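Local coordinates for avidin-related protein 4/5 (Gallus gallus, PDB 2OF8), which binds biotin and its derivatives, here a biotin 4-nitroanilide, as a four-subunit member of the avidin family, at residues G31-A36 with F62-H67; C4-K9 with E89-M94; G8-N13 with M18-V23. The protein carries 2 engineered substitutions. All coordinates share one frame; numbering follows the deposited sequence.

Interaction 1 of 3, residues G31-A36 with F62-H67; sequences GTYLTA and FGFTVH. With BNI (5-(2-oxo-hexahydro-thieno[3,4-D]imidazol-6-yl)-pentanoic acid (4-nitro-phenyl)-amide), chain C.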
loop_
_atom_site.group_PDB
_atom_site.type_symbol
_atom_site.label_atom_id
_atom_site.label_comp_id
_atom_site.label_asym_id
_atom_site.label_seq_id
_atom_site.Cartn_x
_atom_site.Cartn_y
_atom_site.Cartn_z
ATOM N N GLY A 31 -19.731 -13.630 5.376
ATOM C CA GLY A 31 -18.924 -14.688 5.924
ATOM C C GLY A 31 -18.386 -14.316 7.278
ATOM O O GLY A 31 -18.787 -13.329 7.884
ATOM N N THR A 32 -17.465 -15.135 7.758
ATOM C CA THR A 32 -16.775 -14.879 9.008
ATOM C C THR A 32 -15.286 -15.062 8.813
ATOM O O THR A 32 -14.830 -15.749 7.904
ATOM C CB THR A 32 -17.253 -15.829 10.116
ATOM O OG1 THR A 32 -16.959 -17.177 9.742
ATOM C CG2 THR A 32 -18.773 -15.765 10.305
ATOM N N TYR A 33 -14.535 -14.437 9.705
ATOM C CA TYR A 33 -13.086 -14.408 9.627
ATOM C C TYR A 33 -12.544 -14.625 11.033
ATOM O O TYR A 33 -12.890 -13.882 11.947
ATOM C CB TYR A 33 -12.610 -13.057 9.072
ATOM C CG TYR A 33 -11.221 -13.083 8.473
ATOM C CD1 TYR A 33 -10.087 -13.107 9.278
ATOM C CD2 TYR A 33 -11.037 -13.074 7.101
ATOM C CE1 TYR A 33 -8.808 -13.130 8.720
ATOM C CE2 TYR A 33 -9.770 -13.098 6.537
ATOM C CZ TYR A 33 -8.660 -13.131 7.340
ATOM O OH TYR A 33 -7.422 -13.151 6.745
ATOM N N LEU A 34 -11.699 -15.638 11.195
ATOM C CA LEU A 34 -11.004 -15.917 12.444
ATOM C C LEU A 34 -9.522 -15.654 12.195
ATOM O O LEU A 34 -8.831 -16.462 11.572
ATOM C CB LEU A 34 -11.238 -17.356 12.905
ATOM C CG LEU A 34 -10.703 -17.655 14.310
ATOM C CD1 LEU A 34 -11.375 -16.809 15.364
ATOM C CD2 LEU A 34 -10.880 -19.137 14.632
ATOM N N THR A 35 -9.053 -14.488 12.613
ATOM C CA THR A 35 -7.653 -14.161 12.430
ATOM C C THR A 35 -6.774 -14.931 13.409
ATOM O O THR A 35 -7.128 -15.107 14.571
ATOM C CB THR A 35 -7.392 -12.649 12.520
ATOM O OG1 THR A 35 -5.993 -12.418 12.280
ATOM C CG2 THR A 35 -7.745 -12.041 13.896
ATOM N N ALA A 36 -5.622 -15.385 12.923
ATOM C CA ALA A 36 -4.641 -16.052 13.777
ATOM C C ALA A 36 -3.842 -15.057 14.608
ATOM O O ALA A 36 -3.260 -15.445 15.624
ATOM C CB ALA A 36 -3.699 -16.907 12.937
ATOM N N PHE A 62 -12.320 -9.473 -6.491
ATOM C CA PHE A 62 -13.258 -9.309 -5.393
ATOM C C PHE A 62 -12.654 -8.378 -4.348
ATOM O O PHE A 62 -11.454 -8.080 -4.358
ATOM C CB PHE A 62 -13.579 -10.672 -4.747
ATOM C CG PHE A 62 -12.372 -11.354 -4.182
ATOM C CD1 PHE A 62 -11.890 -11.028 -2.913
ATOM C CD2 PHE A 62 -11.659 -12.272 -4.940
ATOM C CE1 PHE A 62 -10.734 -11.629 -2.416
ATOM C CE2 PHE A 62 -10.524 -12.882 -4.436
ATOM C CZ PHE A 62 -10.062 -12.562 -3.181
ATOM N N GLY A 63 -13.506 -7.948 -3.432
ATOM C CA GLY A 63 -13.091 -7.233 -2.241
ATOM C C GLY A 63 -14.005 -7.601 -1.094
ATOM O O GLY A 63 -15.146 -8.022 -1.311
ATOM N N PHE A 64 -13.501 -7.474 0.130
ATOM C CA PHE A 64 -14.348 -7.596 1.299
ATOM C C PHE A 64 -13.793 -6.789 2.459
ATOM O O PHE A 64 -12.601 -6.471 2.517
ATOM C CB PHE A 64 -14.634 -9.074 1.687
ATOM C CG PHE A 64 -13.418 -9.895 2.057
ATOM C CD1 PHE A 64 -12.953 -9.947 3.366
ATOM C CD2 PHE A 64 -12.788 -10.676 1.098
ATOM C CE1 PHE A 64 -11.867 -10.734 3.699
ATOM C CE2 PHE A 64 -11.705 -11.470 1.433
ATOM C CZ PHE A 64 -11.243 -11.490 2.735
ATOM N N THR A 65 -14.696 -6.469 3.382
ATOM C CA THR A 65 -14.411 -5.750 4.613
ATOM C C THR A 65 -14.620 -6.686 5.790
ATOM O O THR A 65 -15.639 -7.372 5.847
ATOM C CB THR A 65 -15.376 -4.563 4.751
ATOM O OG1 THR A 65 -15.176 -3.646 3.671
ATOM C CG2 THR A 65 -15.124 -3.786 6.031
ATOM N N VAL A 66 -13.669 -6.695 6.722
ATOM C CA VAL A 66 -13.820 -7.402 7.982
ATOM C C VAL A 66 -13.989 -6.369 9.088
ATOM O O VAL A 66 -13.111 -5.532 9.325
ATOM C CB VAL A 66 -12.613 -8.297 8.310
ATOM C CG1 VAL A 66 -12.885 -9.075 9.598
ATOM C CG2 VAL A 66 -12.305 -9.244 7.164
ATOM N N HIS A 67 -15.137 -6.430 9.762
ATOM C CA HIS A 67 -15.402 -5.623 10.941
ATOM C C HIS A 67 -14.967 -6.444 12.151
ATOM O O HIS A 67 -15.665 -7.366 12.583
ATOM C CB HIS A 67 -16.891 -5.255 11.000
ATOM C CG HIS A 67 -17.372 -4.813 12.345
ATOM N ND1 HIS A 67 -17.824 -3.543 12.633
ATOM C CD2 HIS A 67 -17.527 -5.529 13.481
ATOM C CE1 HIS A 67 -18.221 -3.502 13.896
ATOM N NE2 HIS A 67 -18.027 -4.689 14.437
HETATM C C1 BNI C . -6.065 -5.979 14.744
HETATM C C10 BNI C . -7.329 -6.713 14.277
HETATM C C9 BNI C . -7.015 -8.018 13.555
HETATM C C8 BNI C . -6.242 -7.775 12.267
HETATM C C7 BNI C . -5.703 -9.066 11.686
HETATM C C2 BNI C . -4.896 -8.798 10.363
HETATM C C6 BNI C . -4.532 -8.547 7.866
HETATM C C4 BNI C . -4.048 -10.006 9.866
HETATM C C5 BNI C . -3.786 -9.791 8.363
HETATM C C3 BNI C . -4.806 -11.833 8.689
HETATM O O2 BNI C . -5.114 -6.586 15.226
HETATM O O3 BNI C . -5.310 -12.957 8.430
HETATM N N1 BNI C . -4.281 -11.012 7.779
HETATM N N2 BNI C . -4.726 -11.289 9.898
HETATM S S1 BNI C . -5.992 -8.433 8.945
HETATM N N17 BNI C . -5.972 -4.660 14.561
HETATM C C18 BNI C . -5.004 -3.754 14.909
HETATM C C20 BNI C . -5.352 -2.513 15.524
HETATM C C21 BNI C . -4.318 -1.575 15.873
HETATM C C22 BNI C . -2.919 -1.897 15.612
HETATM C C23 BNI C . -2.571 -3.143 14.999
HETATM C C24 BNI C . -3.593 -4.072 14.650
HETATM N N25 BNI C . -1.851 -0.896 15.998
HETATM O O26 BNI C . -2.134 0.151 16.504
HETATM O O27 BNI C . -0.692 -1.118 15.804
#

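Interaction 2 of 3, residues C4-K9 with E89-M94; sequences CSLTGK and EVLKTM. With FMT (formic acid), chain F.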
loop_
_atom_site.group_PDB
_atom_site.type_symbol
_atom_site.label_atom_id
_atom_site.label_comp_id
_atom_site.label_asym_id
_atom_site.label_seq_id
_atom_site.Cartn_x
_atom_site.Cartn_y
_atom_site.Cartn_z
ATOM N N CYS A 4 -13.529 -20.284 -10.806
ATOM C CA CYS A 4 -12.947 -20.120 -9.479
ATOM C C CYS A 4 -14.040 -19.576 -8.581
ATOM O O CYS A 4 -14.521 -18.465 -8.803
ATOM C CB CYS A 4 -11.765 -19.139 -9.506
ATOM S SG CYS A 4 -10.509 -19.434 -8.256
ATOM N N SER A 5 -14.420 -20.347 -7.567
ATOM C CA SER A 5 -15.484 -19.954 -6.641
ATOM C C SER A 5 -14.944 -19.574 -5.252
ATOM O O SER A 5 -13.937 -20.129 -4.798
ATOM C CB SER A 5 -16.489 -21.095 -6.499
ATOM O OG SER A 5 -17.591 -20.699 -5.707
ATOM N N LEU A 6 -15.642 -18.652 -4.586
ATOM C CA LEU A 6 -15.237 -18.108 -3.277
ATOM C C LEU A 6 -15.994 -18.721 -2.086
ATOM O O LEU A 6 -15.489 -18.712 -0.962
ATOM C CB LEU A 6 -15.436 -16.583 -3.248
ATOM C CG LEU A 6 -14.198 -15.687 -3.123
ATOM C CD1 LEU A 6 -13.411 -15.711 -4.417
ATOM C CD2 LEU A 6 -14.589 -14.256 -2.759
ATOM N N THR A 7 -17.213 -19.216 -2.313
ATOM C CA THR A 7 -18.007 -19.843 -1.246
ATOM C C THR A 7 -17.239 -21.032 -0.672
ATOM O O THR A 7 -16.682 -21.806 -1.427
ATOM C CB THR A 7 -19.381 -20.302 -1.795
ATOM O OG1 THR A 7 -20.190 -19.160 -2.109
ATOM C CG2 THR A 7 -20.196 -21.079 -0.746
ATOM N N GLY A 8 -17.190 -21.142 0.655
ATOM C CA GLY A 8 -16.484 -22.216 1.334
ATOM C C GLY A 8 -15.482 -21.713 2.359
ATOM O O GLY A 8 -15.453 -20.532 2.695
ATOM N N LYS A 9 -14.656 -22.623 2.857
ATOM C CA LYS A 9 -13.688 -22.316 3.901
ATOM C C LYS A 9 -12.288 -22.245 3.319
ATOM O O LYS A 9 -11.915 -23.057 2.474
ATOM C CB LYS A 9 -13.741 -23.376 4.995
ATOM C CG LYS A 9 -15.003 -23.345 5.802
ATOM C CD LYS A 9 -14.938 -24.311 6.976
ATOM C CE LYS A 9 -16.125 -24.138 7.898
ATOM N NZ LYS A 9 -15.920 -22.992 8.826
ATOM N N GLU A 89 -7.573 -23.877 -6.533
ATOM C CA GLU A 89 -7.865 -22.462 -6.400
ATOM C C GLU A 89 -6.964 -21.797 -5.380
ATOM O O GLU A 89 -6.656 -22.351 -4.332
ATOM C CB GLU A 89 -9.304 -22.255 -5.978
ATOM C CG GLU A 89 -10.297 -22.789 -6.980
ATOM C CD GLU A 89 -11.707 -22.416 -6.612
ATOM O OE1 GLU A 89 -11.904 -21.782 -5.546
ATOM O OE2 GLU A 89 -12.614 -22.726 -7.397
ATOM N N VAL A 90 -6.550 -20.582 -5.702
ATOM C CA VAL A 90 -5.796 -19.744 -4.792
ATOM C C VAL A 90 -6.402 -18.346 -4.830
ATOM O O VAL A 90 -6.684 -17.814 -5.910
ATOM C CB VAL A 90 -4.299 -19.671 -5.202
ATOM C CG1 VAL A 90 -3.531 -18.706 -4.306
ATOM C CG2 VAL A 90 -3.646 -21.049 -5.191
ATOM N N LEU A 91 -6.608 -17.754 -3.657
ATOM C CA LEU A 91 -6.916 -16.332 -3.584
ATOM C C LEU A 91 -5.627 -15.582 -3.318
ATOM O O LEU A 91 -4.995 -15.770 -2.280
ATOM C CB LEU A 91 -7.919 -16.001 -2.479
ATOM C CG LEU A 91 -9.164 -16.869 -2.381
ATOM C CD1 LEU A 91 -10.043 -16.371 -1.258
ATOM C CD2 LEU A 91 -9.927 -16.880 -3.695
ATOM N N LYS A 92 -5.237 -14.731 -4.256
ATOM C CA LYS A 92 -4.111 -13.824 -4.069
ATOM C C LYS A 92 -4.692 -12.492 -3.641
ATOM O O LYS A 92 -5.480 -11.910 -4.380
ATOM C CB LYS A 92 -3.318 -13.659 -5.370
ATOM C CG LYS A 92 -2.630 -14.925 -5.856
ATOM C CD LYS A 92 -1.459 -15.346 -4.975
ATOM C CE LYS A 92 -0.232 -14.463 -5.144
ATOM N NZ LYS A 92 0.876 -14.835 -4.220
ATOM N N THR A 93 -4.332 -12.027 -2.451
ATOM C CA THR A 93 -4.892 -10.801 -1.905
ATOM C C THR A 93 -3.844 -9.860 -1.350
ATOM O O THR A 93 -2.737 -10.258 -0.945
ATOM C CB THR A 93 -5.929 -11.057 -0.765
ATOM O OG1 THR A 93 -5.279 -11.449 0.453
ATOM C CG2 THR A 93 -6.925 -12.141 -1.117
ATOM N N MET A 94 -4.260 -8.609 -1.286
ATOM C CA MET A 94 -3.591 -7.613 -0.488
ATOM C C MET A 94 -4.618 -6.919 0.359
ATOM O O MET A 94 -5.810 -6.903 0.042
ATOM C CB MET A 94 -2.845 -6.642 -1.379
ATOM C CG MET A 94 -1.757 -7.351 -2.156
ATOM S SD MET A 94 -0.540 -6.275 -2.819
ATOM C CE MET A 94 0.319 -5.806 -1.349
HETATM C C FMT F . -13.393 -23.780 10.926
HETATM O O1 FMT F . -14.029 -22.734 10.796
HETATM O O2 FMT F . -13.575 -24.732 10.162
#

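Interaction 3 of 3, residues G8-N13 with M18-V23; sequences GKWTNN and MTIRAV. With FMT (formic acid), chain F.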
loop_
_atom_site.group_PDB
_atom_site.type_symbol
_atom_site.label_atom_id
_atom_site.label_comp_id
_atom_site.label_asym_id
_atom_site.label_seq_id
_atom_site.Cartn_x
_atom_site.Cartn_y
_atom_site.Cartn_z
ATOM N N GLY A 8 -17.190 -21.142 0.655
ATOM C CA GLY A 8 -16.484 -22.216 1.334
ATOM C C GLY A 8 -15.482 -21.713 2.359
ATOM O O GLY A 8 -15.453 -20.532 2.695
ATOM N N LYS A 9 -14.656 -22.623 2.857
ATOM C CA LYS A 9 -13.688 -22.316 3.901
ATOM C C LYS A 9 -12.288 -22.245 3.319
ATOM O O LYS A 9 -11.915 -23.057 2.474
ATOM C CB LYS A 9 -13.741 -23.376 4.995
ATOM C CG LYS A 9 -15.003 -23.345 5.802
ATOM C CD LYS A 9 -14.938 -24.311 6.976
ATOM C CE LYS A 9 -16.125 -24.138 7.898
ATOM N NZ LYS A 9 -15.920 -22.992 8.826
ATOM N N TRP A 10 -11.524 -21.276 3.812
ATOM C CA TRP A 10 -10.186 -20.981 3.328
ATOM C C TRP A 10 -9.254 -20.759 4.512
ATOM O O TRP A 10 -9.686 -20.302 5.564
ATOM C CB TRP A 10 -10.198 -19.689 2.510
ATOM C CG TRP A 10 -11.094 -19.701 1.325
ATOM C CD1 TRP A 10 -12.430 -19.437 1.308
ATOM C CD2 TRP A 10 -10.719 -19.961 -0.032
ATOM N NE1 TRP A 10 -12.908 -19.528 0.026
ATOM C CE2 TRP A 10 -11.879 -19.853 -0.817
ATOM C CE3 TRP A 10 -9.514 -20.282 -0.669
ATOM C CZ2 TRP A 10 -11.872 -20.050 -2.200
ATOM C CZ3 TRP A 10 -9.510 -20.473 -2.041
ATOM C CH2 TRP A 10 -10.682 -20.357 -2.787
ATOM N N THR A 11 -7.982 -21.110 4.341
ATOM C CA THR A 11 -6.921 -20.673 5.251
ATOM C C THR A 11 -5.970 -19.776 4.512
ATOM O O THR A 11 -5.877 -19.853 3.292
ATOM C CB THR A 11 -6.066 -21.798 5.764
ATOM O OG1 THR A 11 -5.683 -22.834 4.865
ATOM C CG2 THR A 11 -5.473 -21.728 7.100
ATOM N N ASN A 12 -5.225 -18.961 5.253
ATOM C CA ASN A 12 -4.147 -18.190 4.653
ATOM C C ASN A 12 -2.794 -18.533 5.243
ATOM O O ASN A 12 -2.668 -19.376 6.136
ATOM C CB ASN A 12 -4.451 -16.674 4.619
ATOM C CG ASN A 12 -4.363 -15.993 5.973
ATOM O OD1 ASN A 12 -3.692 -16.457 6.897
ATOM N ND2 ASN A 12 -5.046 -14.856 6.085
ATOM N N ASN A 13 -1.779 -17.886 4.698
ATOM C CA ASN A 13 -0.394 -18.159 5.050
ATOM C C ASN A 13 -0.050 -17.844 6.516
ATOM O O ASN A 13 0.957 -18.332 7.017
ATOM C CB ASN A 13 0.545 -17.404 4.101
ATOM C CG ASN A 13 0.281 -15.920 4.098
ATOM O OD1 ASN A 13 -0.744 -15.453 3.596
ATOM N ND2 ASN A 13 1.193 -15.170 4.688
ATOM N N MET A 18 -11.155 -18.227 7.049
ATOM C CA MET A 18 -12.406 -17.540 6.772
ATOM C C MET A 18 -13.368 -18.455 6.054
ATOM O O MET A 18 -12.992 -19.373 5.331
ATOM C CB MET A 18 -12.213 -16.235 6.025
ATOM C CG MET A 18 -11.732 -16.407 4.645
ATOM S SD MET A 18 -11.849 -14.824 3.635
ATOM C CE MET A 18 -11.285 -15.501 2.119
ATOM N N THR A 19 -14.635 -18.174 6.292
ATOM C CA THR A 19 -15.736 -18.932 5.742
ATOM C C THR A 19 -16.624 -17.963 4.986
ATOM O O THR A 19 -17.091 -16.979 5.552
ATOM C CB THR A 19 -16.537 -19.586 6.872
ATOM O OG1 THR A 19 -15.666 -20.386 7.682
ATOM C CG2 THR A 19 -17.571 -20.574 6.328
ATOM N N ILE A 20 -16.824 -18.225 3.701
ATOM C CA ILE A 20 -17.659 -17.390 2.856
ATOM C C ILE A 20 -18.933 -18.172 2.530
ATOM O O ILE A 20 -18.884 -19.351 2.185
ATOM C CB ILE A 20 -16.882 -16.966 1.596
ATOM C CG1 ILE A 20 -15.713 -16.058 2.003
ATOM C CG2 ILE A 20 -17.802 -16.251 0.595
ATOM C CD1 ILE A 20 -14.799 -15.644 0.885
ATOM N N ARG A 21 -20.072 -17.504 2.670
ATOM C CA ARG A 21 -21.370 -18.120 2.428
ATOM C C ARG A 21 -21.746 -17.962 0.945
ATOM O O ARG A 21 -20.879 -17.702 0.110
ATOM C CB ARG A 21 -22.419 -17.498 3.358
ATOM C CG ARG A 21 -22.126 -17.639 4.857
ATOM C CD ARG A 21 -23.291 -17.195 5.740
ATOM N NE ARG A 21 -23.029 -17.307 7.176
ATOM C CZ ARG A 21 -22.284 -16.467 7.891
ATOM N NH1 ARG A 21 -21.687 -15.430 7.320
ATOM N NH2 ARG A 21 -22.126 -16.667 9.194
ATOM N N ALA A 22 -23.022 -18.149 0.611
ATOM C CA ALA A 22 -23.463 -18.106 -0.778
ATOM C C ALA A 22 -23.210 -16.738 -1.395
ATOM O O ALA A 22 -23.413 -15.711 -0.757
ATOM C CB ALA A 22 -24.932 -18.457 -0.883
ATOM N N VAL A 23 -22.756 -16.752 -2.636
ATOM C CA VAL A 23 -22.557 -15.533 -3.404
ATOM C C VAL A 23 -23.842 -15.295 -4.198
ATOM O O VAL A 23 -24.301 -16.189 -4.916
ATOM C CB VAL A 23 -21.359 -15.678 -4.358
ATOM C CG1 VAL A 23 -21.180 -14.435 -5.191
ATOM C CG2 VAL A 23 -20.090 -15.982 -3.571
HETATM C C FMT F . -13.393 -23.780 10.926
HETATM O O1 FMT F . -14.029 -22.734 10.796
HETATM O O2 FMT F . -13.575 -24.732 10.162
#

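Interaction 1 of 3, residues G31-A36 with F62-H67
Tyr-33 and Val-66 stand nearest each other, 7.2 Å between their CA atoms, and no backbone hydrogen bond joins 31-36 to 62-67, because strand 47-53 runs between strands 28-34 and 61-67 in the barrel wall. The contact is made by side chains pointing into the barrel. Val-66 comes at Tyr-33 at about a right angle, its two methyls sharing the work: CG1 lies 4.0 Å from Tyr-33 CB, while CG2 sits 4.0 Å from CD2 of the tyrosine ring. Phe-64 approaches obliquely, its CE1 4.2 Å from Tyr-33 CD2. Tyr-33 holds CG anti to the backbone N (chi1 -158°), which carries the ring inward until OH gives a 2.7 Å hydrogen bond to the ligand's ureido oxygen, BNI O3. That oxygen lies at the ring edge, near its plane. One nitrogen of the same ureido group, BNI N2, donates an almost straight bond (173°) to Thr-35 OG1 at 2.9 Å. This is part of the biotin pocket of the avidin barrel, with hydrophobic packing behind a polar grip. Phe-77 of strand 74-83 meets the rings of both Tyr-33 and Phe-64, Met-18 of strand 17-20 touches them too, and Leu-49 of strand 47-53 packs on Phe-64 and Val-66.

Interaction 2 of 3, residues C4-K9 with E89-M94
Glu-89 loses more surface to this contact than any other residue, turning its carboxylate onto the backbone of Cys-4 and Ser-5. Its chain is extended beyond CG, which lies anti to the carbonyl carbon (chi1 -62°), and this takes OE2 to within 3.0 Å of Ser-5 N in a hydrogen bond of 164°. The N-H arrives from above the carboxylate plane, 40° out of it. The other oxygen, OE1, pairs with Arg-120 in a salt bridge, so both ends of the carboxylate are held and its rotation is probably fixed. Cys-4, second in buried area, lays its sulfur along the glutamate stem, SG 3.6 Å from Glu-89 CG; the same sulfur forms the disulfide to Cys-81. Leu-91, two residues on, points toward 4-9 as Glu-89 does, and its CD2 touches Leu-6 CD1 at 3.7 Å in the Leu-6 conformer given here, one of two modelled. The contact thus fastens the N-terminal segment across the end of the avidin barrel. Strand 89-98 is flanked here by strand 74-83, where Cys-81 packs on Glu-89 and Leu-91, and by strand 111-120, where Phe-118 touches Leu-91, while Phe-62 of strand 61-67 packs on both leucines.

Interaction 3 of 3, residues G8-N13 with M18-V23
Met-18 meets the Trp-10 indole twice: its CE methyl stands over the face, 4.2 Å from Trp-10 CD1, while its carbonyl O lies at the edge, near the ring plane and 4.1 Å from the same CD1. Ile-20 CD1 comes obliquely toward the pyrrole end, whose NE1 donates to Leu-6 O. Leu-91 and Glu-89 of strand 89-98 also pack on the indole. All this belongs to the beta hairpin that opens the avidin barrel, strands 8-12 and 17-20 running antiparallel. Gly-8 with Ile-20 and Trp-10 with Met-18 are hydrogen-bonded pairs, each closed by two backbone N-H...O bonds, and Lys-9 with Thr-19 is the non-hydrogen-bonded pair between them. At its backbone angles Gly-8 could not take a CB, which would jam against the carbonyl O of Thr-7. Trp-10, Met-18 and Ile-20 share one face of the sheet, the methionine chain running extended beside the tryptophan after a first torsion that sets CG between backbone N and carbonyl carbon (chi1 68°). On the other face Lys-9 and Thr-19 lie side by side, CG of the lysine 3.8 Å from Thr-19 CG2. The lysine chain bends at its last torsion (chi4 -81°), and Lys-9 NZ donates a 2.9 Å hydrogen bond to Thr-19 OG1. With a valine in place of Thr-19 the lysine amine would probably lose that hydroxyl acceptor and be freer to swing. Lys-9 NZ also donates to FMT O1, 2.7 Å away, in a bound formic acid that probably came from the crystallisation liquor.

All three contacts belong to one closed antiparallel barrel. Interactions 2 and 3 share Gly-8 and Lys-9, with centres about 7 Å apart, and Glu-89 OE1 lies 3.3 Å from Trp-10 CH2. Interaction 3 continues into interaction 1 through neighbouring strands, where Thr-32 N probably donates to Thr-19 O at 2.9 Å; their centres are about 9 Å apart. These two also meet at the ligand, since Asn-12 ND2 donates to the same ureido oxygen as Tyr-33. Interaction 2 lies farther from the ligand, the Leu-91 side chain about 11 Å from it, and joins interaction 1 through Phe-62, whose CE2 is 4.1 Å from Leu-91 CD2.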